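Local coordinates for uncharacterized protein DUF305 (Deinococcus radiodurans R1, PDB 3BT5), which is of unknown function but folds as a bundle of long helices, consistent with its place in a ferritin-like clan, at residues Q18-L21 with Q22-A25; Q54-Q57 with M58-E62; M61-M64 with L65-G69. One frame throughout, in Å; residues are numbered along the deposited sequence. Where two conformers were deposited one is given.

All three contacts are local, each between successive turns of a single helix. Interaction 1 comes first, at 18-25 on helix 11-37. Helix 41-68 follows and carries the other two. Interaction 2 covers 54-62, and interaction 3 covers 61-69, where this helix ends. Interactions 2 and 3 share M61 and E62, so they run on from each other along one helix. None closes a long loop, and none encloses another. Side chains of these contacts tie the two helices together: H24 of interaction 1 meets Q54, Q57, M58 and M61, and M20 and L21 also meet M61. Interaction 3 then leads on to helix 132-158 through W68 and R67.

Interaction 1 of 3, residues Q18-L21 with Q22-A25; sequences QHML and QHHA
M20 O accepts the shortest hydrogen bond here, 2.8 Å from H24 N. It is nearly straight, with an N-H...O angle of 172°. The neighbouring i to i+4 bonds run from H23 N to H19 O and from A25 N to L21 O. The bond from Q22 N to Q18 O is weak at 3.4 Å.

The side chains of M20 and H24 follow the same spacing. In the conformer given, CG of M20 lies anti to the backbone N (chi1 -168°). A bend at chi2 (60°) turns SD toward the H24 ring, and chi3 then sets CE. SD comes to 3.6 Å from ND1 of H24, and CG of M20 is 3.7 Å from the same atom. The sulfur sits oblique to this ring, 4.4 Å from SD to its centroid. It is also oblique to the H23 ring but more distant, at 5.0 Å from SD to that centroid.

Helix 11-37 is one of the four long helices of a bundle, as in ferritin-like proteins. H24 faces helix 41-68, where its NE2 is hydrogen-bonded to OE1 of Q57. An alanine here is likely to leave the Q57 amide without this partner and to open a gap beside the M20 sulfur. H23 takes another direction. Its NE2 bonds to M84 O, and its ring meets that of H114 on helix 100-122.

Q18 and Q22, one turn apart, both reach the loop after helix 41-68. Q18 NE2 bonds to P71 O. The Q22 side chain runs out extended, its CG passing 3.8 Å from Q18 O. Q22 NE2 then bonds to E74 O and Q22 OE1 to I76 N, which fixes the rotation of the amide.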
loop_
_atom_site.group_PDB
_atom_site.type_symbol
_atom_site.label_atom_id
_atom_site.label_comp_id
_atom_site.label_asym_id
_atom_site.label_seq_id
_atom_site.Cartn_x
_atom_site.Cartn_y
_atom_site.Cartn_z
ATOM N N GLN A 18 -10.720 7.109 1.428
ATOM C CA GLN A 18 -9.849 8.174 0.922
ATOM C C GLN A 18 -8.394 7.924 1.337
ATOM O O GLN A 18 -7.458 8.054 0.531
ATOM C CB GLN A 18 -10.296 9.527 1.454
ATOM C CG GLN A 18 -11.587 10.018 0.814
ATOM C CD GLN A 18 -12.119 11.273 1.515
ATOM O OE1 GLN A 18 -11.908 11.463 2.725
ATOM N NE2 GLN A 18 -12.844 12.109 0.773
ATOM N N HIS A 19 -8.197 7.599 2.613
ATOM C CA HIS A 19 -6.840 7.367 3.090
ATOM C C HIS A 19 -6.217 6.136 2.486
ATOM O O HIS A 19 -5.016 6.145 2.130
ATOM C CB HIS A 19 -6.827 7.221 4.590
ATOM C CG HIS A 19 -6.940 8.520 5.318
ATOM N ND1 HIS A 19 -7.120 8.581 6.685
ATOM C CD2 HIS A 19 -6.872 9.798 4.884
ATOM C CE1 HIS A 19 -7.167 9.850 7.059
ATOM N NE2 HIS A 19 -7.026 10.611 5.989
ATOM N N MET A 20 -6.991 5.055 2.352
ATOM C CA MET A 20 -6.410 3.827 1.808
ATOM C C MET A 20 -6.052 3.992 0.337
ATOM O O MET A 20 -5.098 3.389 -0.145
ATOM C CB MET A 20 -7.359 2.650 2.000
ATOM C CG MET A 20 -6.726 1.329 1.728
ATOM S SD MET A 20 -5.300 0.928 2.785
ATOM C CE MET A 20 -6.125 0.828 4.378
ATOM N N LEU A 21 -6.800 4.828 -0.386
ATOM C CA LEU A 21 -6.494 5.021 -1.801
ATOM C C LEU A 21 -5.112 5.675 -1.913
ATOM O O LEU A 21 -4.286 5.268 -2.744
ATOM C CB LEU A 21 -7.593 5.852 -2.462
ATOM C CG LEU A 21 -7.403 6.181 -3.944
ATOM C CD1 LEU A 21 -7.251 4.936 -4.779
ATOM C CD2 LEU A 21 -8.615 6.995 -4.417
ATOM N N GLN A 22 -4.846 6.674 -1.083
ATOM C CA GLN A 22 -3.536 7.317 -1.115
ATOM C C GLN A 22 -2.442 6.374 -0.600
ATOM O O GLN A 22 -1.292 6.367 -1.087
ATOM C CB GLN A 22 -3.568 8.567 -0.229
ATOM C CG GLN A 22 -4.358 9.713 -0.805
ATOM C CD GLN A 22 -4.216 10.953 0.059
ATOM O OE1 GLN A 22 -3.106 11.335 0.454
ATOM N NE2 GLN A 22 -5.328 11.556 0.397
ATOM N N HIS A 23 -2.774 5.587 0.406
ATOM C CA HIS A 23 -1.810 4.628 0.970
ATOM C C HIS A 23 -1.406 3.608 -0.111
ATOM O O HIS A 23 -0.209 3.359 -0.351
ATOM C CB HIS A 23 -2.491 3.936 2.141
ATOM C CG HIS A 23 -1.551 3.306 3.124
ATOM N ND1 HIS A 23 -0.986 2.054 2.963
ATOM C CD2 HIS A 23 -1.093 3.774 4.310
ATOM C CE1 HIS A 23 -0.209 1.788 3.994
ATOM N NE2 HIS A 23 -0.261 2.815 4.829
ATOM N N HIS A 24 -2.393 3.037 -0.809
ATOM C CA HIS A 24 -2.090 2.106 -1.880
ATOM C C HIS A 24 -1.273 2.771 -2.975
ATOM O O HIS A 24 -0.379 2.125 -3.572
ATOM C CB HIS A 24 -3.388 1.587 -2.490
ATOM C CG HIS A 24 -3.938 0.355 -1.835
ATOM N ND1 HIS A 24 -3.977 0.164 -0.466
ATOM C CD2 HIS A 24 -4.504 -0.747 -2.390
ATOM C CE1 HIS A 24 -4.526 -1.016 -0.213
ATOM N NE2 HIS A 24 -4.862 -1.581 -1.361
ATOM N N ALA A 25 -1.587 4.019 -3.308
ATOM C CA ALA A 25 -0.866 4.672 -4.390
ATOM C C ALA A 25 0.633 4.677 -4.133
ATOM O O ALA A 25 1.441 4.588 -5.079
ATOM C CB ALA A 25 -1.358 6.083 -4.607
#

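Interaction 2 of 3, residues Q54-Q57 with M58-E62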
loop_
_atom_site.group_PDB
_atom_site.type_symbol
_atom_site.label_atom_id
_atom_site.label_comp_id
_atom_site.label_asym_id
_atom_site.label_seq_id
_atom_site.Cartn_x
_atom_site.Cartn_y
_atom_site.Cartn_z
ATOM N N GLN A 54 -2.225 -3.976 -5.815
ATOM C CA GLN A 54 -2.605 -2.693 -5.226
ATOM C C GLN A 54 -3.491 -1.912 -6.194
ATOM O O GLN A 54 -4.483 -1.305 -5.787
ATOM C CB GLN A 54 -1.359 -1.883 -4.851
ATOM C CG GLN A 54 -0.532 -2.472 -3.700
ATOM C CD GLN A 54 -1.020 -2.010 -2.321
ATOM O OE1 GLN A 54 -0.826 -0.851 -1.924
ATOM N NE2 GLN A 54 -1.651 -2.911 -1.587
ATOM N N ARG A 55 -3.150 -1.933 -7.488
ATOM C CA ARG A 55 -3.970 -1.214 -8.459
ATOM C C ARG A 55 -5.410 -1.756 -8.545
ATOM O O ARG A 55 -6.357 -0.986 -8.719
ATOM C CB ARG A 55 -3.293 -1.225 -9.834
ATOM C CG ARG A 55 -2.130 -0.261 -9.903
ATOM C CD ARG A 55 -1.356 -0.390 -11.201
ATOM N NE ARG A 55 -2.172 0.005 -12.342
ATOM C CZ ARG A 55 -1.687 0.217 -13.558
ATOM N NH1 ARG A 55 -0.380 0.105 -13.765
ATOM N NH2 ARG A 55 -2.499 0.557 -14.560
ATOM N N GLU A 56 -5.576 -3.071 -8.442
ATOM C CA GLU A 56 -6.916 -3.660 -8.473
ATOM C C GLU A 56 -7.751 -3.111 -7.326
ATOM O O GLU A 56 -8.915 -2.751 -7.495
ATOM C CB GLU A 56 -6.832 -5.176 -8.358
ATOM C CG GLU A 56 -8.188 -5.873 -8.447
ATOM C CD GLU A 56 -8.128 -7.368 -8.089
ATOM O OE1 GLU A 56 -7.017 -7.928 -7.958
ATOM O OE2 GLU A 56 -9.209 -7.982 -7.933
ATOM N N GLN A 57 -7.153 -3.008 -6.144
ATOM C CA GLN A 57 -7.898 -2.461 -5.031
ATOM C C GLN A 57 -8.120 -0.949 -5.160
ATOM O O GLN A 57 -9.176 -0.438 -4.759
ATOM C CB GLN A 57 -7.195 -2.830 -3.728
ATOM C CG GLN A 57 -7.431 -4.325 -3.436
ATOM C CD GLN A 57 -6.609 -4.893 -2.309
ATOM O OE1 GLN A 57 -5.862 -4.182 -1.632
ATOM N NE2 GLN A 57 -6.750 -6.205 -2.089
ATOM N N MET A 58 -7.166 -0.229 -5.757
ATOM C CA MET A 58 -7.365 1.191 -6.008
ATOM C C MET A 58 -8.550 1.401 -6.930
ATOM O O MET A 58 -9.332 2.326 -6.713
ATOM C CB MET A 58 -6.119 1.816 -6.624
ATOM C CG MET A 58 -4.976 1.840 -5.612
ATOM S SD MET A 58 -3.410 2.402 -6.381
ATOM C CE MET A 58 -3.763 4.143 -6.572
ATOM N N ARG A 59 -8.687 0.583 -7.977
ATOM C CA ARG A 59 -9.831 0.779 -8.871
ATOM C C ARG A 59 -11.156 0.628 -8.114
ATOM O O ARG A 59 -12.149 1.347 -8.399
ATOM C CB ARG A 59 -9.767 -0.225 -10.022
ATOM C CG ARG A 59 -8.623 0.076 -11.008
ATOM C CD ARG A 59 -8.757 -0.689 -12.328
ATOM N NE ARG A 59 -8.845 -2.130 -12.148
ATOM C CZ ARG A 59 -7.799 -2.943 -11.994
ATOM N NH1 ARG A 59 -6.554 -2.462 -11.984
ATOM N NH2 ARG A 59 -7.998 -4.260 -11.868
ATOM N N GLN A 60 -11.209 -0.333 -7.191
ATOM C CA GLN A 60 -12.414 -0.540 -6.374
ATOM C C GLN A 60 -12.675 0.660 -5.479
ATOM O O GLN A 60 -13.827 1.073 -5.296
ATOM C CB GLN A 60 -12.255 -1.775 -5.484
ATOM C CG GLN A 60 -12.165 -3.107 -6.209
ATOM C CD GLN A 60 -12.117 -4.262 -5.232
ATOM O OE1 GLN A 60 -12.970 -4.375 -4.336
ATOM N NE2 GLN A 60 -11.113 -5.118 -5.378
ATOM N N MET A 61 -11.622 1.198 -4.878
ATOM C CA MET A 61 -11.766 2.366 -4.020
ATOM C C MET A 61 -12.200 3.606 -4.780
ATOM O O MET A 61 -13.040 4.389 -4.304
ATOM C CB MET A 61 -10.441 2.636 -3.314
ATOM C CG MET A 61 -10.124 1.514 -2.338
ATOM S SD MET A 61 -8.754 1.890 -1.263
ATOM C CE MET A 61 -7.488 1.023 -2.089
ATOM N N GLU A 62 -11.618 3.803 -5.969
ATOM C CA GLU A 62 -12.018 4.921 -6.822
ATOM C C GLU A 62 -13.507 4.815 -7.159
ATOM O O GLU A 62 -14.240 5.808 -7.127
ATOM C CB GLU A 62 -11.165 4.907 -8.106
ATOM C CG GLU A 62 -9.749 5.416 -7.826
ATOM C CD GLU A 62 -8.704 5.032 -8.875
ATOM O OE1 GLU A 62 -8.926 4.114 -9.717
ATOM O OE2 GLU A 62 -7.615 5.644 -8.842
#
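R59 N bonds back to R55 O at 2.9 Å, one of four i to i+4 backbone bonds in this part of the helix. M58 N to Q54 O and M61 N to Q57 O are equally short. Q60 N to E56 O is weak at 3.3 Å.

The charged side chains meet by packing. Bends at chi3 (-56°) and chi4 together lay the R59 guanidinium back over the preceding turn. One face of the group lies over CA of E56, off centre, at 3.4 Å above the plane. NH2 is 3.8 Å from CG of E56. The carboxylate and guanidinium planes are almost parallel, 8° apart, yet OE1 of E56 stays 5.5 Å from NH2 of R59. Any attraction between these charges is therefore probably weak. R55 carries a like charge nearby, with its NE 5.0 Å from R59 NH1.

The methionines pack against backbone carbonyls. CG of M58 is 3.2 Å from Q54 O. M61 does likewise one turn on, and in the conformer given its CE turns back to 3.5 Å from Q57 O.

R55, E56 and R59 form the exposed side of helix 41-68, and Q54, Q57 and M61 its buried side. Q54, M58 and M61 pack on H24 of helix 11-37; M58 is only partly buried. Q57 touches I141 and T144 of helix 132-158, M61 touches L137 of that helix, and Q54 reaches H114 and H115 of helix 100-122.

Interaction 3 of 3, residues M61-M64 with L65-G69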
loop_
_atom_site.group_PDB
_atom_site.type_symbol
_atom_site.label_atom_id
_atom_site.label_comp_id
_atom_site.label_asym_id
_atom_site.label_seq_id
_atom_site.Cartn_x
_atom_site.Cartn_y
_atom_site.Cartn_z
ATOM N N MET A 61 -11.622 1.198 -4.878
ATOM C CA MET A 61 -11.766 2.366 -4.020
ATOM C C MET A 61 -12.200 3.606 -4.780
ATOM O O MET A 61 -13.040 4.389 -4.304
ATOM C CB MET A 61 -10.441 2.636 -3.314
ATOM C CG MET A 61 -10.124 1.514 -2.338
ATOM S SD MET A 61 -8.754 1.890 -1.263
ATOM C CE MET A 61 -7.488 1.023 -2.089
ATOM N N GLU A 62 -11.618 3.803 -5.969
ATOM C CA GLU A 62 -12.018 4.921 -6.822
ATOM C C GLU A 62 -13.507 4.815 -7.159
ATOM O O GLU A 62 -14.240 5.808 -7.127
ATOM C CB GLU A 62 -11.165 4.907 -8.106
ATOM C CG GLU A 62 -9.749 5.416 -7.826
ATOM C CD GLU A 62 -8.704 5.032 -8.875
ATOM O OE1 GLU A 62 -8.926 4.114 -9.717
ATOM O OE2 GLU A 62 -7.615 5.644 -8.842
ATOM N N ALA A 63 -13.948 3.608 -7.493
ATOM C CA ALA A 63 -15.358 3.420 -7.859
ATOM C C ALA A 63 -16.264 3.742 -6.672
ATOM O O ALA A 63 -17.302 4.367 -6.823
ATOM C CB ALA A 63 -15.592 2.003 -8.328
ATOM N N MET A 64 -15.844 3.327 -5.482
ATOM C CA MET A 64 -16.611 3.603 -4.275
ATOM C C MET A 64 -16.765 5.101 -4.047
ATOM O O MET A 64 -17.854 5.587 -3.761
ATOM C CB MET A 64 -15.885 3.004 -3.087
ATOM C CG MET A 64 -16.733 2.050 -2.348
ATOM S SD MET A 64 -15.858 1.184 -1.049
ATOM C CE MET A 64 -16.056 -0.506 -1.608
ATOM N N LEU A 65 -15.650 5.828 -4.118
ATOM C CA LEU A 65 -15.692 7.258 -3.904
ATOM C C LEU A 65 -16.578 7.890 -4.987
ATOM O O LEU A 65 -17.387 8.749 -4.688
ATOM C CB LEU A 65 -14.307 7.863 -3.901
ATOM C CG LEU A 65 -13.421 7.431 -2.720
ATOM C CD1 LEU A 65 -12.093 8.160 -2.872
ATOM C CD2 LEU A 65 -14.075 7.796 -1.393
ATOM N N GLY A 66 -16.422 7.454 -6.229
ATOM C CA GLY A 66 -17.286 7.971 -7.300
ATOM C C GLY A 66 -18.769 7.743 -7.035
ATOM O O GLY A 66 -19.604 8.662 -7.212
ATOM N N ARG A 67 -19.118 6.518 -6.649
ATOM C CA ARG A 67 -20.527 6.202 -6.346
ATOM C C ARG A 67 -21.069 7.025 -5.194
ATOM O O ARG A 67 -22.250 7.410 -5.188
ATOM C CB ARG A 67 -20.725 4.716 -6.021
ATOM C CG ARG A 67 -20.494 3.781 -7.187
ATOM C CD ARG A 67 -21.035 2.375 -6.890
ATOM N NE ARG A 67 -20.335 1.715 -5.781
ATOM C CZ ARG A 67 -19.227 0.988 -5.921
ATOM N NH1 ARG A 67 -18.669 0.846 -7.119
ATOM N NH2 ARG A 67 -18.671 0.407 -4.865
ATOM N N TRP A 68 -20.219 7.273 -4.200
ATOM C CA TRP A 68 -20.653 8.000 -3.008
ATOM C C TRP A 68 -20.683 9.494 -3.265
ATOM O O TRP A 68 -21.167 10.268 -2.428
ATOM C CB TRP A 68 -19.685 7.733 -1.848
ATOM C CG TRP A 68 -19.668 6.326 -1.415
ATOM C CD1 TRP A 68 -20.565 5.341 -1.736
ATOM C CD2 TRP A 68 -18.694 5.722 -0.549
ATOM N NE1 TRP A 68 -20.210 4.161 -1.127
ATOM C CE2 TRP A 68 -19.063 4.366 -0.391
ATOM C CE3 TRP A 68 -17.541 6.194 0.097
ATOM C CZ2 TRP A 68 -18.336 3.483 0.390
ATOM C CZ3 TRP A 68 -16.797 5.298 0.874
ATOM C CH2 TRP A 68 -17.196 3.961 1.016
ATOM N N GLY A 69 -20.144 9.897 -4.418
ATOM C CA GLY A 69 -20.033 11.303 -4.765
ATOM C C GLY A 69 -19.113 12.018 -3.812
ATOM O O GLY A 69 -19.393 13.156 -3.402
#
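M64 and W68 form the tight part of this contact. M64 O accepts the backbone bond of W68 N at 2.9 Å. The same oxygen lies over one face of the indole, 3.1 Å above its plane and off centre. In the conformer given, the M64 side chain runs beside the ring in the same direction, with CG 3.5 Å from CZ2 of W68. Its sulfur makes a Met-aromatic contact, with SD 4.4 Å from the centroid of the six-membered ring and oblique to it.

This is the C-terminal end of helix 41-68. G69 leaves the helix with positive phi (64°) and bonds back into the last turn, a Schellman motif.

The other side is more exposed. A63 and R67 meet there, and E62 and G66 add only a backbone bond. Bends at chi3 (-64°) and chi4 bring the R67 guanidinium back, one face over A63 O and CA of M64, both toward the rim. NH1 of R67 is 3.5 Å from CB of A63, and NH2 is 3.6 Å from CG of M64. NH2 also makes a salt bridge with OE1 of E133 on helix 132-158, while OE2 of that carboxylate takes a hydrogen bond from W68 NE1.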